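Enolase from the environmental genome shotgun sequencing of the Sargasso Sea (PDB 2QGY) is of unknown function but belongs to the enolase superfamily and binds magnesium, so it probably acts on a carboxylate substrate through abstraction of a proton. Local coordinates at residues C303-M307 with S308-S312; Y333-F336 with S337-F340. All coordinates share one frame; numbering follows the deposited sequence.

Interaction 1 (C303-M307 with S308-S312)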
# COMPACT_ATOMS: atom_id res chain seq x y z
N CYS A 303 3.69 -13.08 11.74
CA CYS A 303 4.62 -12.35 12.60
C CYS A 303 6.06 -12.53 12.13
O CYS A 303 6.91 -13.11 12.82
CB CYS A 303 4.46 -12.76 14.09
SG CYS A 303 5.36 -11.57 15.18
N TRP A 304 6.35 -12.05 10.92
CA TRP A 304 7.72 -12.04 10.46
C TRP A 304 8.31 -10.69 10.90
O TRP A 304 8.42 -9.73 10.13
CB TRP A 304 7.82 -12.31 8.95
CG TRP A 304 9.24 -12.47 8.47
CD1 TRP A 304 10.26 -13.11 9.11
CD2 TRP A 304 9.80 -11.92 7.28
NE1 TRP A 304 11.43 -13.01 8.38
CE2 TRP A 304 11.16 -12.30 7.24
CE3 TRP A 304 9.27 -11.15 6.24
CZ2 TRP A 304 12.01 -11.94 6.18
CZ3 TRP A 304 10.12 -10.80 5.17
CH2 TRP A 304 11.47 -11.19 5.17
N ASN A 305 8.68 -10.65 12.17
CA ASN A 305 9.05 -9.41 12.89
C ASN A 305 10.00 -9.88 13.98
O ASN A 305 10.33 -11.08 14.07
CB ASN A 305 7.83 -8.80 13.58
CG ASN A 305 6.76 -8.29 12.60
OD1 ASN A 305 7.03 -7.42 11.78
ND2 ASN A 305 5.56 -8.79 12.73
N SER A 306 10.44 -8.96 14.84
CA SER A 306 11.20 -9.43 16.02
C SER A 306 10.32 -10.25 16.93
O SER A 306 9.11 -10.14 16.90
CB SER A 306 11.77 -8.27 16.82
OG SER A 306 10.86 -7.86 17.83
N MET A 307 10.95 -11.08 17.77
CA MET A 307 10.19 -11.85 18.74
C MET A 307 10.06 -11.08 20.06
O MET A 307 9.80 -11.68 21.12
CB MET A 307 10.76 -13.28 18.94
CG MET A 307 10.63 -14.27 17.73
SD MET A 307 8.90 -14.70 17.36
CE MET A 307 8.58 -13.60 15.97
N SER A 308 10.21 -9.75 19.99
CA SER A 308 10.05 -8.88 21.14
C SER A 308 8.69 -8.17 21.08
O SER A 308 7.68 -8.77 21.46
CB SER A 308 11.25 -7.91 21.28
OG SER A 308 11.37 -6.95 20.20
N VAL A 309 8.66 -6.95 20.57
CA VAL A 309 7.45 -6.09 20.64
C VAL A 309 6.28 -6.67 19.80
O VAL A 309 5.18 -6.88 20.31
CB VAL A 309 7.75 -4.61 20.23
CG1 VAL A 309 6.53 -3.76 20.34
CG2 VAL A 309 8.86 -4.01 21.13
N SER A 310 6.54 -6.95 18.54
CA SER A 310 5.52 -7.59 17.67
C SER A 310 5.00 -8.90 18.25
O SER A 310 3.78 -9.12 18.28
CB SER A 310 6.07 -7.85 16.28
OG SER A 310 6.34 -6.64 15.61
N ALA A 311 5.90 -9.78 18.69
CA ALA A 311 5.44 -11.06 19.25
C ALA A 311 4.54 -10.83 20.47
O ALA A 311 3.51 -11.51 20.62
CB ALA A 311 6.61 -12.04 19.57
N SER A 312 4.91 -9.90 21.35
CA SER A 312 4.08 -9.65 22.53
C SER A 312 2.69 -9.14 22.18
O SER A 312 1.70 -9.59 22.74
CB SER A 312 4.75 -8.67 23.49
OG SER A 312 3.96 -8.54 24.65
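In the TIM-barrel domain of this enolase-superfamily protein, the loop that follows strand 298-299 turns into helix 309-320, and Ser306 meets Ser308 at that turn. The two hydroxyls bond across it, Ser308 OG giving its proton to Ser306 OG at 2.6 Å. The same Ser306 oxygen takes the backbone N-H of Ser308, with N to OG at 2.9 Å and an N-H...O angle of 156°. With chi1 at 65°, Ser308 OG sits between its own backbone N and carbonyl carbon, and from there it reaches Ser306 OG. Ser308 is the N-cap residue, yet its side chain makes no capping bond; Glu52, on strand 48-53, instead hydrogen-bonds both Ser306 OG and the backbone N of Ser310 in the first turn. One carboxylate oxygen thus ties the loop and the start of the helix to the N-terminal domain.

Ser310 faces back toward the loop. Its hydroxyl lies against the aliphatic start of Asn305, OG 3.3 Å from Asn305 CB, and this is packing: Ser310 OG hydrogen-bonds Ser277, while Asn305 ND2 goes to Asp275. Farther back in the loop, Cys303 SG lies anti to its backbone N (chi1 -167°), a torsion that brings it to 3.9 Å from Ser310 CB.

On the helix flank, Ala311 packs its methyl on Met307, with Ala311 CB 3.6 Å from Met307 O. That carbonyl oxygen is buried with no polar partner in the model. The Met307 side chain bends at chi2 and chi3, and its sulfur is the part of the thioether that comes over the alanine: Met307 SD stands 4.1 Å from Ala311 CB.

Interaction 2 (Y333-F336 with S337-F340)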
# COMPACT_ATOMS: atom_id res chain seq x y z
N TYR A 333 14.69 -16.51 15.63
CA TYR A 333 14.70 -15.11 16.06
C TYR A 333 14.59 -14.96 17.58
O TYR A 333 14.67 -13.83 18.13
CB TYR A 333 13.51 -14.39 15.41
CG TYR A 333 13.68 -14.04 13.93
CD1 TYR A 333 14.70 -14.60 13.15
CD2 TYR A 333 12.80 -13.14 13.32
CE1 TYR A 333 14.84 -14.25 11.77
CE2 TYR A 333 12.93 -12.80 11.97
CZ TYR A 333 13.94 -13.34 11.21
OH TYR A 333 14.06 -12.97 9.88
N ILE A 334 14.37 -16.07 18.29
CA ILE A 334 14.15 -15.95 19.73
C ILE A 334 15.41 -15.49 20.49
O ILE A 334 15.35 -14.51 21.22
CB ILE A 334 13.60 -17.24 20.35
CG1 ILE A 334 12.20 -17.57 19.79
CG2 ILE A 334 13.58 -17.12 21.87
CD1 ILE A 334 11.04 -16.76 20.41
N ASN A 335 16.53 -16.18 20.33
CA ASN A 335 17.71 -15.77 21.11
C ASN A 335 18.31 -14.48 20.56
O ASN A 335 18.87 -13.69 21.33
CB ASN A 335 18.75 -16.86 21.18
CG ASN A 335 18.26 -18.07 21.95
OD1 ASN A 335 17.55 -17.95 22.96
ND2 ASN A 335 18.65 -19.25 21.49
N PHE A 336 18.17 -14.24 19.26
CA PHE A 336 18.54 -12.94 18.75
C PHE A 336 17.80 -11.82 19.51
O PHE A 336 18.39 -10.81 19.90
CB PHE A 336 18.27 -12.77 17.26
CG PHE A 336 18.62 -11.40 16.78
CD1 PHE A 336 19.96 -11.06 16.58
CD2 PHE A 336 17.64 -10.43 16.59
CE1 PHE A 336 20.31 -9.81 16.19
CE2 PHE A 336 17.98 -9.15 16.19
CZ PHE A 336 19.32 -8.83 15.99
N SER A 337 16.49 -11.98 19.64
CA SER A 337 15.66 -10.96 20.27
C SER A 337 16.01 -10.86 21.75
O SER A 337 15.95 -9.78 22.36
CB SER A 337 14.18 -11.30 20.09
OG SER A 337 13.83 -11.34 18.71
N LYS A 338 16.37 -12.01 22.34
CA LYS A 338 16.79 -12.03 23.75
C LYS A 338 18.04 -11.19 24.02
O LYS A 338 18.29 -10.79 25.17
CB LYS A 338 16.99 -13.46 24.21
CG LYS A 338 15.66 -14.19 24.44
CD LYS A 338 15.89 -15.55 25.03
CE LYS A 338 14.58 -16.14 25.52
NZ LYS A 338 14.80 -17.58 25.88
N LYS A 339 18.83 -10.93 22.99
CA LYS A 339 20.02 -10.07 23.14
C LYS A 339 19.66 -8.69 23.69
O LYS A 339 20.43 -8.11 24.46
CB LYS A 339 20.78 -9.91 21.83
CG LYS A 339 21.47 -11.15 21.30
CD LYS A 339 22.05 -10.84 19.92
CE LYS A 339 22.79 -12.05 19.34
NZ LYS A 339 24.07 -12.28 20.06
N PHE A 340 18.51 -8.16 23.28
CA PHE A 340 18.15 -6.80 23.70
C PHE A 340 16.84 -6.74 24.49
O PHE A 340 16.50 -5.69 25.01
CB PHE A 340 18.12 -5.86 22.49
CG PHE A 340 17.07 -6.23 21.46
CD1 PHE A 340 15.76 -5.76 21.59
CD2 PHE A 340 17.40 -7.06 20.40
CE1 PHE A 340 14.79 -6.12 20.65
CE2 PHE A 340 16.44 -7.42 19.44
CZ PHE A 340 15.13 -6.95 19.58
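Tyr333 O is gripped twice by one residue, Ser337, in the first turn of the short helix 334-338, part of the TIM-barrel domain and following strand 327-329. The hydroxyl makes the shorter bond, Ser337 OG to Tyr333 O at 2.7 Å, and the backbone adds the i+4 bond, Ser337 N to Tyr333 O at 3.0 Å. The two donors approach from opposite faces of the carbonyl plane, the N-H 35° above it and the hydroxyl tilted 23° from it. The hydroxyl can fold back in this way because chi1 of -61° places OG beside its own backbone N. Ser337 OG is also hydrogen-bonded by the loop before helix 309-320, so one hydroxyl joins that loop to this helix.

The next bond along the helix is Lys338 N to Ile334 O at 2.9 Å. Lys339 N then bonds to Phe336 O at 3.1 Å, an i+3 bond that comes in from well above the carbonyl plane, and its i+4 bond to Asn335 O is weak. On the solvent side, the extended Lys338 runs alongside Asn335, both pointing the same way, its CD 3.6 Å from Asn335 OD1.

Phe336 projects from the other flank, next to His24 and Phe36. The aliphatic part of Lys339 crosses it at about a right angle, Lys339 CD being 3.9 Å from Phe336 CD1. Phe340 closes the turn on the protein side, touching Ile368 and Leu369 of helix 366-371. Its ring slants past that of Phe336, with CE2 of Phe340 4.0 Å from CE2 of Phe336, and Ser337 O stands over the centre of one Phe340 face, 3.6 Å above its plane.

In the fold
Interaction 1 comes first along the chain and closes before interaction 2 opens; strand 327-329 lies between them, and their centres are 10 Å apart. Both belong to the TIM-barrel domain, at the loop leading into helix 309-320 and at helix 334-338. Trp304 NE1 meets Tyr333 OH at 3.0 Å and Met307 N meets Ser337 OG at 3.0 Å, both probable hydrogen bonds, while Ser308 packs on Phe340. Interaction 1 is the more central and wholly buried, with the side chain of Cys303 about 11 Å from the magnesium, and it packs on strands 37-43 and 48-53; interaction 2 reaches the surface and meets His24, Asp27 and Phe36.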